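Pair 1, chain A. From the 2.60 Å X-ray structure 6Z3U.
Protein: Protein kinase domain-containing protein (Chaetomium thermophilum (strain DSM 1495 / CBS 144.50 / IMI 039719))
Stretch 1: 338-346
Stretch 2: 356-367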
# COMPACT_ATOMS: atom_id res chain seq x y z
N PRO A 338 -32.96 -12.36 20.49
CA PRO A 338 -32.44 -11.12 21.07
C PRO A 338 -30.94 -11.19 21.28
O PRO A 338 -30.38 -12.25 21.58
CB PRO A 338 -33.18 -11.00 22.41
CG PRO A 338 -34.41 -11.84 22.25
CD PRO A 338 -34.01 -12.96 21.34
N VAL A 339 -30.28 -10.04 21.10
CA VAL A 339 -28.83 -9.99 21.22
C VAL A 339 -28.41 -10.37 22.63
O VAL A 339 -28.92 -9.84 23.62
CB VAL A 339 -28.32 -8.59 20.84
CG1 VAL A 339 -26.81 -8.51 20.97
CG2 VAL A 339 -28.77 -8.23 19.44
N TRP A 340 -27.47 -11.32 22.72
CA TRP A 340 -26.98 -11.76 24.02
C TRP A 340 -26.07 -10.71 24.64
O TRP A 340 -25.24 -10.10 23.96
CB TRP A 340 -26.21 -13.07 23.87
CG TRP A 340 -26.98 -14.16 23.20
CD1 TRP A 340 -26.79 -14.63 21.93
CD2 TRP A 340 -28.05 -14.92 23.75
NE1 TRP A 340 -27.68 -15.64 21.66
CE2 TRP A 340 -28.47 -15.84 22.76
CE3 TRP A 340 -28.71 -14.92 24.99
CZ2 TRP A 340 -29.51 -16.74 22.97
CZ3 TRP A 340 -29.74 -15.82 25.19
CH2 TRP A 340 -30.13 -16.72 24.19
N GLY A 341 -26.22 -10.51 25.96
CA GLY A 341 -25.39 -9.57 26.69
C GLY A 341 -24.13 -10.23 27.23
O GLY A 341 -23.88 -11.41 27.04
N LYS A 342 -23.34 -9.42 27.95
CA LYS A 342 -22.08 -9.91 28.49
C LYS A 342 -22.29 -11.15 29.35
O LYS A 342 -21.51 -12.11 29.26
CB LYS A 342 -21.39 -8.81 29.31
CG LYS A 342 -21.01 -7.58 28.51
CD LYS A 342 -20.37 -6.51 29.39
CE LYS A 342 -20.34 -5.15 28.68
NZ LYS A 342 -19.82 -4.04 29.53
N ASP A 343 -23.32 -11.15 30.19
CA ASP A 343 -23.52 -12.28 31.09
C ASP A 343 -23.68 -13.58 30.31
O ASP A 343 -23.15 -14.63 30.71
CB ASP A 343 -24.75 -12.03 31.96
CG ASP A 343 -24.57 -10.82 32.86
OD1 ASP A 343 -23.54 -10.14 32.73
OD2 ASP A 343 -25.47 -10.56 33.69
N ALA A 344 -24.38 -13.53 29.17
CA ALA A 344 -24.64 -14.76 28.42
C ALA A 344 -23.35 -15.39 27.92
O ALA A 344 -23.29 -16.62 27.76
CB ALA A 344 -25.56 -14.46 27.24
N TYR A 345 -22.31 -14.59 27.69
CA TYR A 345 -21.04 -15.13 27.22
C TYR A 345 -20.22 -15.75 28.34
O TYR A 345 -19.30 -16.53 28.07
CB TYR A 345 -20.21 -14.04 26.54
CG TYR A 345 -20.77 -13.57 25.22
CD1 TYR A 345 -21.88 -12.74 25.16
CD2 TYR A 345 -20.18 -13.96 24.02
CE1 TYR A 345 -22.39 -12.32 23.95
CE2 TYR A 345 -20.69 -13.54 22.81
CZ TYR A 345 -21.79 -12.71 22.78
OH TYR A 345 -22.30 -12.29 21.58
N MET A 346 -20.52 -15.42 29.60
CA MET A 346 -19.69 -15.87 30.71
C MET A 346 -19.67 -17.39 30.81
O MET A 346 -18.64 -17.98 31.15
CB MET A 346 -20.20 -15.26 32.02
CG MET A 346 -19.12 -15.00 33.05
SD MET A 346 -17.99 -13.69 32.58
CE MET A 346 -19.09 -12.27 32.56
N GLY A 356 -12.32 -10.23 30.62
CA GLY A 356 -12.02 -10.82 29.33
C GLY A 356 -13.26 -10.97 28.47
O GLY A 356 -13.25 -10.62 27.29
N VAL A 357 -14.35 -11.46 29.06
CA VAL A 357 -15.59 -11.60 28.30
C VAL A 357 -16.16 -10.23 27.97
O VAL A 357 -16.88 -10.07 26.97
CB VAL A 357 -16.59 -12.46 29.08
CG1 VAL A 357 -17.97 -12.38 28.45
CG2 VAL A 357 -16.10 -13.90 29.14
N ASP A 358 -15.84 -9.21 28.77
CA ASP A 358 -16.23 -7.85 28.42
C ASP A 358 -15.59 -7.44 27.09
O ASP A 358 -16.26 -6.92 26.20
CB ASP A 358 -15.83 -6.89 29.53
CG ASP A 358 -16.28 -5.46 29.27
OD1 ASP A 358 -17.50 -5.21 29.32
OD2 ASP A 358 -15.41 -4.59 29.04
N LEU A 359 -14.29 -7.70 26.95
CA LEU A 359 -13.60 -7.39 25.70
C LEU A 359 -14.16 -8.21 24.55
O LEU A 359 -14.43 -7.67 23.47
CB LEU A 359 -12.10 -7.64 25.87
CG LEU A 359 -11.20 -7.32 24.67
CD1 LEU A 359 -11.31 -5.85 24.33
CD2 LEU A 359 -9.76 -7.71 24.95
N LEU A 360 -14.33 -9.51 24.75
CA LEU A 360 -14.87 -10.37 23.70
C LEU A 360 -16.20 -9.84 23.20
O LEU A 360 -16.44 -9.75 21.98
CB LEU A 360 -15.03 -11.80 24.22
CG LEU A 360 -14.93 -12.98 23.24
CD1 LEU A 360 -15.90 -14.08 23.66
CD2 LEU A 360 -15.17 -12.58 21.80
N TRP A 361 -17.08 -9.46 24.12
CA TRP A 361 -18.42 -9.00 23.74
C TRP A 361 -18.37 -7.70 22.96
O TRP A 361 -19.19 -7.48 22.06
CB TRP A 361 -19.27 -8.85 25.00
CG TRP A 361 -20.63 -8.29 24.76
CD1 TRP A 361 -21.72 -8.96 24.30
CD2 TRP A 361 -21.05 -6.94 24.99
NE1 TRP A 361 -22.80 -8.11 24.23
CE2 TRP A 361 -22.41 -6.86 24.64
CE3 TRP A 361 -20.40 -5.79 25.44
CZ2 TRP A 361 -23.13 -5.68 24.74
CZ3 TRP A 361 -21.12 -4.62 25.54
CH2 TRP A 361 -22.47 -4.57 25.19
N ARG A 362 -17.42 -6.81 23.28
CA ARG A 362 -17.33 -5.55 22.56
C ARG A 362 -16.82 -5.76 21.14
O ARG A 362 -17.17 -4.99 20.24
CB ARG A 362 -16.44 -4.56 23.30
CG ARG A 362 -16.98 -4.14 24.66
CD ARG A 362 -16.28 -2.89 25.18
NE ARG A 362 -16.52 -2.68 26.61
CZ ARG A 362 -17.62 -2.12 27.11
NH1 ARG A 362 -18.59 -1.71 26.30
NH2 ARG A 362 -17.75 -1.97 28.42
N THR A 363 -15.99 -6.78 20.91
CA THR A 363 -15.49 -7.04 19.57
C THR A 363 -16.53 -7.69 18.67
O THR A 363 -16.37 -7.67 17.45
CB THR A 363 -14.25 -7.95 19.62
OG1 THR A 363 -14.62 -9.23 20.15
CG2 THR A 363 -13.16 -7.34 20.48
N LEU A 364 -17.59 -8.26 19.24
CA LEU A 364 -18.61 -8.96 18.48
C LEU A 364 -19.94 -8.20 18.51
O LEU A 364 -21.01 -8.79 18.63
CB LEU A 364 -18.80 -10.38 19.01
CG LEU A 364 -17.53 -11.23 19.04
CD1 LEU A 364 -17.84 -12.66 19.48
CD2 LEU A 364 -16.83 -11.22 17.69
N GLN A 365 -19.87 -6.88 18.41
CA GLN A 365 -21.07 -6.07 18.24
C GLN A 365 -21.53 -6.15 16.80
O GLN A 365 -20.73 -6.00 15.87
CB GLN A 365 -20.80 -4.62 18.64
CG GLN A 365 -20.48 -4.43 20.11
CD GLN A 365 -21.64 -4.84 21.00
OE1 GLN A 365 -22.69 -4.20 21.01
NE2 GLN A 365 -21.45 -5.92 21.74
N LEU A 366 -22.83 -6.37 16.61
CA LEU A 366 -23.37 -6.54 15.26
C LEU A 366 -23.15 -5.28 14.44
O LEU A 366 -22.59 -5.33 13.34
CB LEU A 366 -24.85 -6.90 15.34
CG LEU A 366 -25.14 -8.23 16.04
CD1 LEU A 366 -26.61 -8.35 16.37
CD2 LEU A 366 -24.68 -9.39 15.18
N ASP A 367 -23.59 -4.14 14.95
CA ASP A 367 -23.41 -2.88 14.23
C ASP A 367 -21.95 -2.46 14.32
O ASP A 367 -21.46 -2.20 15.43
CB ASP A 367 -24.32 -1.81 14.82
CG ASP A 367 -24.38 -0.56 13.97
OD1 ASP A 367 -23.53 -0.41 13.07
OD2 ASP A 367 -25.30 0.26 14.19

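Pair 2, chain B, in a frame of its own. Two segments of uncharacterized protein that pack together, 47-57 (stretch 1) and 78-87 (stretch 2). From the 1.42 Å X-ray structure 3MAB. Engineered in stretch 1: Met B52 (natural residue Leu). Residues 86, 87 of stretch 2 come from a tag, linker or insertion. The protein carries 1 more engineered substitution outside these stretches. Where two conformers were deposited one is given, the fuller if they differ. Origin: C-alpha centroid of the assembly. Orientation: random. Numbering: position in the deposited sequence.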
# COMPACT_ATOMS: atom_id res chain seq x y z
N ASP B 47 -6.22 20.72 8.63
CA ASP B 47 -6.82 19.91 9.66
C ASP B 47 -5.73 19.35 10.55
O ASP B 47 -5.13 18.30 10.26
CB ASP B 47 -7.62 18.78 9.00
CG ASP B 47 -8.25 17.83 9.99
OD1 ASP B 47 -8.10 18.05 11.21
OD2 ASP B 47 -8.92 16.86 9.55
N SER B 48 -5.38 20.04 11.61
CA SER B 48 -4.20 19.62 12.33
C SER B 48 -4.43 18.34 13.14
O SER B 48 -3.47 17.85 13.78
CB SER B 48 -3.70 20.68 13.26
OG SER B 48 -4.53 20.68 14.37
N SER B 49 -5.66 17.82 13.12
CA SER B 49 -5.98 16.53 13.77
C SER B 49 -5.41 15.31 13.03
O SER B 49 -5.32 14.22 13.59
CB SER B 49 -7.48 16.35 13.93
OG SER B 49 -8.06 17.40 14.69
N VAL B 50 -5.03 15.48 11.76
CA VAL B 50 -4.39 14.36 11.04
C VAL B 50 -3.10 14.04 11.74
O VAL B 50 -2.41 14.93 12.27
CB VAL B 50 -4.08 14.67 9.59
CG1 VAL B 50 -5.34 14.97 8.82
CG2 VAL B 50 -3.07 15.78 9.46
N CYS B 51 -2.76 12.77 11.81
CA CYS B 51 -1.69 12.42 12.73
C CYS B 51 -0.87 11.25 12.22
O CYS B 51 -0.76 11.04 11.00
CB CYS B 51 -2.29 12.10 14.09
SG CYS B 51 -3.29 10.64 14.00
N MET B 52 -0.22 10.54 13.12
CA MET B 52 0.83 9.66 12.70
C MET B 52 0.32 8.62 11.77
O MET B 52 0.98 8.20 10.83
CB MET B 52 1.45 8.97 13.93
CG MET B 52 2.75 8.41 13.68
SD MET B 52 3.95 9.61 13.09
CE MET B 52 4.71 8.46 11.99
N SER B 53 -0.85 8.10 12.10
CA SER B 53 -1.55 7.16 11.25
C SER B 53 -1.63 7.58 9.81
O SER B 53 -1.29 6.78 8.92
CB SER B 53 -2.97 6.93 11.79
OG SER B 53 -2.86 6.59 13.15
N GLU B 54 -2.02 8.81 9.56
CA GLU B 54 -2.14 9.31 8.20
C GLU B 54 -0.73 9.42 7.53
O GLU B 54 -0.56 9.13 6.34
CB GLU B 54 -2.80 10.69 8.14
CG GLU B 54 -4.27 10.72 8.19
CD GLU B 54 -4.82 10.86 9.57
OE1 GLU B 54 -6.03 11.09 9.65
OE2 GLU B 54 -4.08 10.74 10.57
N LEU B 55 0.30 9.83 8.28
CA LEU B 55 1.65 9.92 7.72
C LEU B 55 2.21 8.58 7.30
O LEU B 55 2.75 8.42 6.22
CB LEU B 55 2.57 10.60 8.75
CG LEU B 55 4.01 10.85 8.35
CD1 LEU B 55 4.12 11.63 7.02
CD2 LEU B 55 4.73 11.57 9.44
N TYR B 56 2.09 7.59 8.16
CA TYR B 56 2.43 6.23 7.79
C TYR B 56 1.67 5.77 6.57
O TYR B 56 2.27 5.13 5.67
CB TYR B 56 2.18 5.27 8.96
CG TYR B 56 3.20 5.20 10.09
CD1 TYR B 56 4.46 5.75 9.99
CD2 TYR B 56 2.89 4.49 11.23
CE1 TYR B 56 5.38 5.67 11.06
CE2 TYR B 56 3.83 4.43 12.30
CZ TYR B 56 5.04 5.00 12.16
OH TYR B 56 5.91 4.86 13.22
N ALA B 57 0.36 6.03 6.51
CA ALA B 57 -0.46 5.63 5.37
C ALA B 57 0.03 6.21 4.08
O ALA B 57 0.14 5.53 3.06
CB ALA B 57 -1.93 6.03 5.59
N LEU B 78 9.75 9.16 10.14
CA LEU B 78 8.47 9.80 10.05
C LEU B 78 8.05 10.25 11.43
O LEU B 78 7.48 11.33 11.59
CB LEU B 78 7.44 8.84 9.43
CG LEU B 78 7.71 8.47 7.97
CD1 LEU B 78 6.76 7.38 7.56
CD2 LEU B 78 7.64 9.61 7.00
N LYS B 79 8.29 9.42 12.44
CA LYS B 79 7.96 9.79 13.83
C LYS B 79 8.73 11.03 14.27
O LYS B 79 8.15 11.93 14.93
CB LYS B 79 8.26 8.64 14.77
CG LYS B 79 7.83 8.93 16.14
CD LYS B 79 8.01 7.76 17.11
CE LYS B 79 6.87 6.75 17.04
NZ LYS B 79 6.73 5.96 18.30
N LYS B 80 9.99 11.12 13.92
CA LYS B 80 10.78 12.30 14.30
C LYS B 80 10.15 13.54 13.67
O LYS B 80 10.07 14.58 14.30
CB LYS B 80 12.22 12.15 13.87
CG LYS B 80 12.98 11.16 14.64
CD LYS B 80 12.74 11.17 16.16
CE LYS B 80 12.73 9.72 16.72
NZ LYS B 80 11.70 8.83 16.05
N PHE B 81 9.78 13.48 12.42
CA PHE B 81 9.15 14.59 11.68
C PHE B 81 7.84 14.97 12.35
O PHE B 81 7.62 16.13 12.71
CB PHE B 81 8.98 14.20 10.23
CG PHE B 81 8.11 15.12 9.43
CD1 PHE B 81 8.49 16.44 9.15
CD2 PHE B 81 6.91 14.70 9.00
CE1 PHE B 81 7.68 17.25 8.40
CE2 PHE B 81 6.08 15.52 8.26
CZ PHE B 81 6.49 16.78 7.96
N HIS B 82 7.00 14.01 12.64
CA HIS B 82 5.73 14.30 13.21
C HIS B 82 5.88 14.91 14.60
O HIS B 82 5.18 15.87 14.94
CB HIS B 82 4.87 13.05 13.28
CG HIS B 82 3.50 13.33 13.75
ND1 HIS B 82 3.08 13.02 15.02
CD2 HIS B 82 2.44 13.93 13.15
CE1 HIS B 82 1.82 13.40 15.18
NE2 HIS B 82 1.42 13.99 14.08
N GLN B 83 6.76 14.37 15.40
CA GLN B 83 7.00 14.90 16.74
C GLN B 83 7.43 16.34 16.62
O GLN B 83 6.97 17.19 17.40
CB GLN B 83 8.06 14.10 17.48
CG GLN B 83 7.56 12.77 17.98
CD GLN B 83 8.69 11.83 18.45
OE1 GLN B 83 9.88 12.15 18.34
NE2 GLN B 83 8.31 10.66 18.98
N SER B 84 8.32 16.67 15.70
CA SER B 84 8.82 18.06 15.53
C SER B 84 7.67 18.97 15.15
O SER B 84 7.61 20.11 15.63
CB SER B 84 9.91 18.09 14.46
OG SER B 84 10.95 17.20 14.82
N LEU B 85 6.74 18.50 14.32
CA LEU B 85 5.63 19.35 13.89
C LEU B 85 4.71 19.66 15.05
O LEU B 85 4.12 20.76 15.13
CB LEU B 85 4.80 18.61 12.86
CG LEU B 85 5.36 18.59 11.49
CD1 LEU B 85 4.30 17.85 10.61
CD2 LEU B 85 5.63 19.98 10.97
N GLU B 86 4.58 18.71 15.96
CA GLU B 86 3.59 18.82 17.03
C GLU B 86 4.22 19.34 18.33
O GLU B 86 3.61 19.29 19.41
CB GLU B 86 2.89 17.49 17.21
CG GLU B 86 1.88 17.20 16.08
CD GLU B 86 0.63 18.10 16.08
OE1 GLU B 86 0.45 18.91 17.00
OE2 GLU B 86 -0.21 17.99 15.14
N GLY B 87 5.38 19.98 18.24
CA GLY B 87 5.93 20.74 19.35
C GLY B 87 6.91 19.96 20.23
O GLY B 87 7.18 20.31 21.38
O HOH W 1 -0.90 15.45 14.14

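Fourteen central residues of pair 2 superpose on pair 1 with an RMSD of 0.8 Å over N, CA and C. In each pair a loop leads into the start of a helix that packs against the C-terminal part of a second helix. The axes approach to 9.2 Å at 118° in pair 1 and to 10.4 Å at 141° in pair 2, and the contacts bury 572 and 442 Å².

The central match is Trp A361 with His B82, whose CA atoms fall 0.5 Å apart. Both side chains point toward the other stretch with chi1 t, and both rings present a nitrogen to the loop before the first helix. Trp A361 NE1 donates directly to Trp A340 O, 3.2 Å away at an N-H...O angle of 142°. His B82 NE2 stands 4.3 Å from Val B50 O, the matched carbonyl, and a water bridges them: it donates to Val B50 O at 2.5 Å and lies 2.7 Å from His B82 NE2. The same water donates to OE2 of the tag residue Glu B86 at 2.8 Å.

Lys A342 and Met B52 (engineered) also match within 0.5 Å. Both CA-to-CB bonds run sideways and both ends come nearer the partner helix. Lys A342 lays CG over the Trp A361 six-membered ring, 4.0 Å from its centroid and 29° off the normal, then extends so that NZ forms a salt bridge with Asp A358 OD1 at 2.6 Å. Met B52 has no charge to place: SD lies 4.4 Å from the His B82 ring centroid, obliquely, and CE reaches Leu B78 CB at 3.8 Å. At the position of Asp A358, Lys B79 offers no acid; Met B52 CE lies 3.7 Å from Lys B79 N.

Tyr A345 and Leu B55 both point toward the other stretch. The Tyr A345 face receives the edge of Trp A361, with the five-membered ring centroid 5.4 Å away and planes at 72°. Its CB meets Val A357 CG1 at 3.4 Å, and CD2 lies 4.3 Å from Leu A360 CD1. The closest approaches of Leu B55 to the matched side chains are from CD2, 3.8 Å to Leu B78 CB and 3.8 Å to Phe B81 CD2, with Leu B55 CD2 at the edge of the Phe B81 ring.

Val A357 and Leu B78 also match and both point toward the other stretch. Met A346 SD touches Val A357 CG2 at 3.9 Å; its counterpart Tyr B56 brings CD1 to 3.7 Å from Leu B78 CD1, which sits at the ring edge. Leu A364 and Leu B85 both point inward, but only Leu A364 makes contact, its CD1 4.5 Å from Tyr A345 CE2; the Leu B85 side chain stays 6.4 Å from the other stretch.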